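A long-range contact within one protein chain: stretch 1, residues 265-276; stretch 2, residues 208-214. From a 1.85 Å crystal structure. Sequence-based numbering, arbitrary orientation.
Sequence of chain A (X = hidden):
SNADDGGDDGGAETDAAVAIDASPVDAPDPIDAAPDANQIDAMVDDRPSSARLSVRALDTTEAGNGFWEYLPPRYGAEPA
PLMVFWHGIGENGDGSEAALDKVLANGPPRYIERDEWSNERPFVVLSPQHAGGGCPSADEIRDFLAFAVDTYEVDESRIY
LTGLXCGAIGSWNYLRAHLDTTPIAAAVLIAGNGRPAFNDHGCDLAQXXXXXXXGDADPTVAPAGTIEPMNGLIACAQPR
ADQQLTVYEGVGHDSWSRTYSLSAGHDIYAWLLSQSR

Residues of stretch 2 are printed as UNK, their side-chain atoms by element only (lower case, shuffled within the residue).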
# COMPACT_ATOMS: atom_id res chain seq x y z
N GLY A 265 12.99 -7.68 -9.10
CA GLY A 265 13.36 -6.70 -10.11
C GLY A 265 12.22 -5.87 -10.67
O GLY A 265 12.40 -5.25 -11.72
N HIS A 266 11.08 -5.82 -9.98
CA HIS A 266 9.98 -4.94 -10.36
C HIS A 266 10.01 -3.66 -9.52
O HIS A 266 9.66 -3.68 -8.34
CB HIS A 266 8.65 -5.62 -10.20
CG HIS A 266 8.49 -6.82 -11.10
ND1 HIS A 266 8.18 -6.70 -12.45
CD2 HIS A 266 8.65 -8.14 -10.86
CE1 HIS A 266 8.11 -7.91 -12.99
NE2 HIS A 266 8.40 -8.81 -12.04
N ASP A 267 10.44 -2.56 -10.12
CA ASP A 267 10.67 -1.36 -9.29
C ASP A 267 9.37 -0.62 -9.08
O ASP A 267 9.05 0.37 -9.77
CB ASP A 267 11.73 -0.44 -9.89
CG ASP A 267 12.17 0.66 -8.92
OD1 ASP A 267 11.49 0.90 -7.88
OD2 ASP A 267 13.19 1.31 -9.19
N ILE A 268 8.62 -1.10 -8.09
CA ILE A 268 7.33 -0.51 -7.79
C ILE A 268 7.47 0.92 -7.27
O ILE A 268 6.54 1.69 -7.43
CB ILE A 268 6.56 -1.34 -6.74
CG1 ILE A 268 7.40 -1.57 -5.48
CG2 ILE A 268 6.11 -2.68 -7.37
CD1 ILE A 268 6.56 -2.16 -4.26
N TYR A 269 8.61 1.26 -6.65
CA TYR A 269 8.78 2.61 -6.09
C TYR A 269 8.95 3.67 -7.19
O TYR A 269 8.32 4.73 -7.16
CB TYR A 269 9.96 2.62 -5.10
CG TYR A 269 9.75 1.50 -4.09
CD1 TYR A 269 8.65 1.51 -3.26
CD2 TYR A 269 10.64 0.42 -4.01
CE1 TYR A 269 8.39 0.45 -2.35
CE2 TYR A 269 10.41 -0.63 -3.07
CZ TYR A 269 9.28 -0.60 -2.26
OH TYR A 269 9.02 -1.63 -1.37
N ALA A 270 9.78 3.37 -8.18
CA ALA A 270 9.93 4.27 -9.31
C ALA A 270 8.59 4.42 -10.03
O ALA A 270 8.22 5.53 -10.44
CB ALA A 270 11.02 3.75 -10.26
N TRP A 271 7.85 3.32 -10.17
CA TRP A 271 6.56 3.35 -10.87
C TRP A 271 5.57 4.23 -10.10
O TRP A 271 4.90 5.09 -10.70
CB TRP A 271 5.99 1.93 -11.05
CG TRP A 271 4.67 1.94 -11.81
CD1 TRP A 271 4.49 2.03 -13.17
CD2 TRP A 271 3.36 1.90 -11.23
NE1 TRP A 271 3.13 2.03 -13.47
CE2 TRP A 271 2.42 1.95 -12.30
CE3 TRP A 271 2.88 1.81 -9.91
CZ2 TRP A 271 1.03 1.91 -12.08
CZ3 TRP A 271 1.50 1.78 -9.71
CH2 TRP A 271 0.60 1.82 -10.78
N LEU A 272 5.45 4.03 -8.79
CA LEU A 272 4.57 4.89 -7.99
C LEU A 272 4.91 6.36 -8.20
O LEU A 272 4.05 7.17 -8.54
CB LEU A 272 4.67 4.55 -6.50
CG LEU A 272 3.92 3.27 -6.07
CD1 LEU A 272 4.22 2.95 -4.58
CD2 LEU A 272 2.43 3.43 -6.25
N LEU A 273 6.18 6.68 -8.04
CA LEU A 273 6.61 8.08 -8.13
C LEU A 273 6.39 8.67 -9.53
O LEU A 273 6.33 9.89 -9.69
CB LEU A 273 8.08 8.20 -7.72
CG LEU A 273 8.29 8.03 -6.20
CD1 LEU A 273 9.75 7.77 -5.88
CD2 LEU A 273 7.80 9.26 -5.44
N SER A 274 6.25 7.81 -10.54
CA SER A 274 5.93 8.32 -11.87
C SER A 274 4.44 8.71 -11.99
O SER A 274 4.03 9.33 -12.97
CB SER A 274 6.31 7.30 -12.94
OG SER A 274 5.35 6.26 -13.01
N GLN A 275 3.64 8.35 -11.00
CA GLN A 275 2.20 8.68 -11.01
C GLN A 275 1.89 9.86 -10.12
O GLN A 275 2.48 10.00 -9.06
CB GLN A 275 1.38 7.46 -10.53
CG GLN A 275 1.79 6.16 -11.22
CD GLN A 275 1.58 6.21 -12.72
OE1 GLN A 275 0.69 6.90 -13.19
NE2 GLN A 275 2.39 5.47 -13.46
N SER A 276 0.93 10.69 -10.54
CA SER A 276 0.49 11.78 -9.69
C SER A 276 -0.87 12.28 -10.15
O SER A 276 -1.26 12.07 -11.29
CB SER A 276 1.50 12.94 -9.71
OG SER A 276 1.53 13.54 -10.99
N UNK A 208 -7.66 5.05 -12.27
CA UNK A 208 -6.66 4.94 -11.21
C UNK A 208 -5.52 4.02 -11.65
O UNK A 208 -5.77 2.90 -12.05
c UNK A 208 -7.29 4.36 -9.93
c UNK A 208 -8.42 5.25 -9.45
c UNK A 208 -6.24 4.20 -8.85
N UNK A 209 -4.26 4.50 -11.59
CA UNK A 209 -3.15 3.63 -12.00
C UNK A 209 -2.96 2.52 -10.98
O UNK A 209 -2.87 2.82 -9.78
c UNK A 209 -1.93 4.58 -12.02
c UNK A 209 -3.82 5.86 -11.23
c UNK A 209 -2.49 5.97 -11.93
N UNK A 210 -2.96 1.27 -11.43
CA UNK A 210 -2.78 0.14 -10.54
C UNK A 210 -1.74 -0.85 -11.09
O UNK A 210 -1.71 -1.14 -12.30
c UNK A 210 -6.62 -0.28 -9.70
c UNK A 210 -3.87 -1.77 -9.29
c UNK A 210 -4.12 -0.62 -10.30
c UNK A 210 -5.20 0.35 -9.82
N UNK A 211 -0.86 -1.33 -10.22
CA UNK A 211 0.02 -2.43 -10.55
C UNK A 211 -0.34 -3.59 -9.64
O UNK A 211 -0.16 -3.53 -8.42
c UNK A 211 6.04 -1.64 -11.33
c UNK A 211 4.46 -3.87 -11.76
c UNK A 211 3.88 -2.72 -11.20
n UNK A 211 3.47 -4.83 -11.85
c UNK A 211 6.59 -2.81 -11.90
c UNK A 211 2.28 -4.28 -11.37
c UNK A 211 4.69 -1.58 -10.99
c UNK A 211 1.49 -2.03 -10.38
c UNK A 211 2.49 -2.99 -10.97
c UNK A 211 5.81 -3.94 -12.11
N UNK A 212 -0.90 -4.65 -10.23
CA UNK A 212 -1.31 -5.81 -9.47
C UNK A 212 -0.29 -6.93 -9.61
O UNK A 212 0.29 -7.12 -10.70
N UNK A 213 -0.05 -7.64 -8.51
CA UNK A 213 0.94 -8.74 -8.44
C UNK A 213 0.28 -9.98 -7.88
O UNK A 213 -0.49 -9.87 -6.91
c UNK A 213 4.84 -5.41 -8.95
c UNK A 213 2.10 -8.41 -7.49
c UNK A 213 3.60 -5.02 -8.40
c UNK A 213 3.04 -7.37 -8.00
c UNK A 213 5.17 -6.77 -9.03
c UNK A 213 2.71 -6.02 -7.93
c UNK A 213 4.26 -7.75 -8.54
N UNK A 214 0.62 -11.17 -8.40
CA UNK A 214 0.04 -12.38 -7.80
C UNK A 214 0.93 -13.57 -8.18
O UNK A 214 1.49 -13.58 -9.27
c UNK A 214 -4.12 -13.01 -5.90
c UNK A 214 -2.39 -14.24 -6.47
n UNK A 214 -3.45 -12.37 -6.85
c UNK A 214 -2.35 -13.11 -7.23
c UNK A 214 -1.40 -12.62 -8.30
n UNK A 214 -3.50 -14.15 -5.66

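Position 208 carries three carbons, the first forked into two. None comes within 7.5 Å of stretch 1, so the fork alone identifies it: Val 208, buried but no part of this contact.

At position 209 three carbons close a ring onto the backbone N, which only proline does. The CA-to-CB bond points toward stretch 1, and the ring meets the end of Gln 275 and the indole of Trp 271. This is Pro 209: its CG lies 3.5 Å from Gln 275 OE1, and its CB 3.9 Å from Trp 271 CH2.

Position 210 has four carbons, forked at the first, with one arm two carbons long. Its CA-to-CB bond points away from stretch 1, and its backbone C, 3.6 Å from Trp 271 CH2, makes the contact. The uneven fork gives Ile 210.

Position 211 holds one carbon, then fused five- and six-membered rings of eight carbons and one nitrogen. The six-membered ring reaches His 266, Ile 268 and Trp 271, and the indole pattern is unmistakable: Trp 211. Ile 268 CG2 sits over one face of that ring, 4.0 Å from Trp 211 CE3, while Trp 271 CB lies at its edge, 3.6 Å from Trp 211 CZ3. The Trp 211 edge is directed at the face of Trp 271, with planes at 74°.

Position 212 has no side-chain atoms and does not touch stretch 1; it is Gly 212.

Position 213 shows one carbon, then a ring of six carbons with no further atom; its CA-to-CB bond points toward stretch 1 and its ring touches His 266 and Ile 268. That is Phe 213. Its CZ packs 3.4 Å from Ile 268 CG2, and its edge is offset toward the face of His 266.

Position 214 has one carbon, then a five-membered ring of three carbons and two nitrogens, an imidazole. His 214 lies out of reach of stretch 1, and both ring nitrogens are hydrogen-bonded elsewhere in the structure.

The contact works without a hydrogen bond across it. The nearly antiparallel strand and helix stand 10.3 Å apart at closest axis approach, and large side chains fill that gap. Trp 211 has the largest covered area. Trp 211 CB sits over the six-membered ring of Trp 271, 4.0 Å from its centroid, so the two indoles interlock by face and edge. The rule is alternation on the strand, met by aromatic and aliphatic groups from stretch 1.

Stretch 2 208-214: VPIWGFH
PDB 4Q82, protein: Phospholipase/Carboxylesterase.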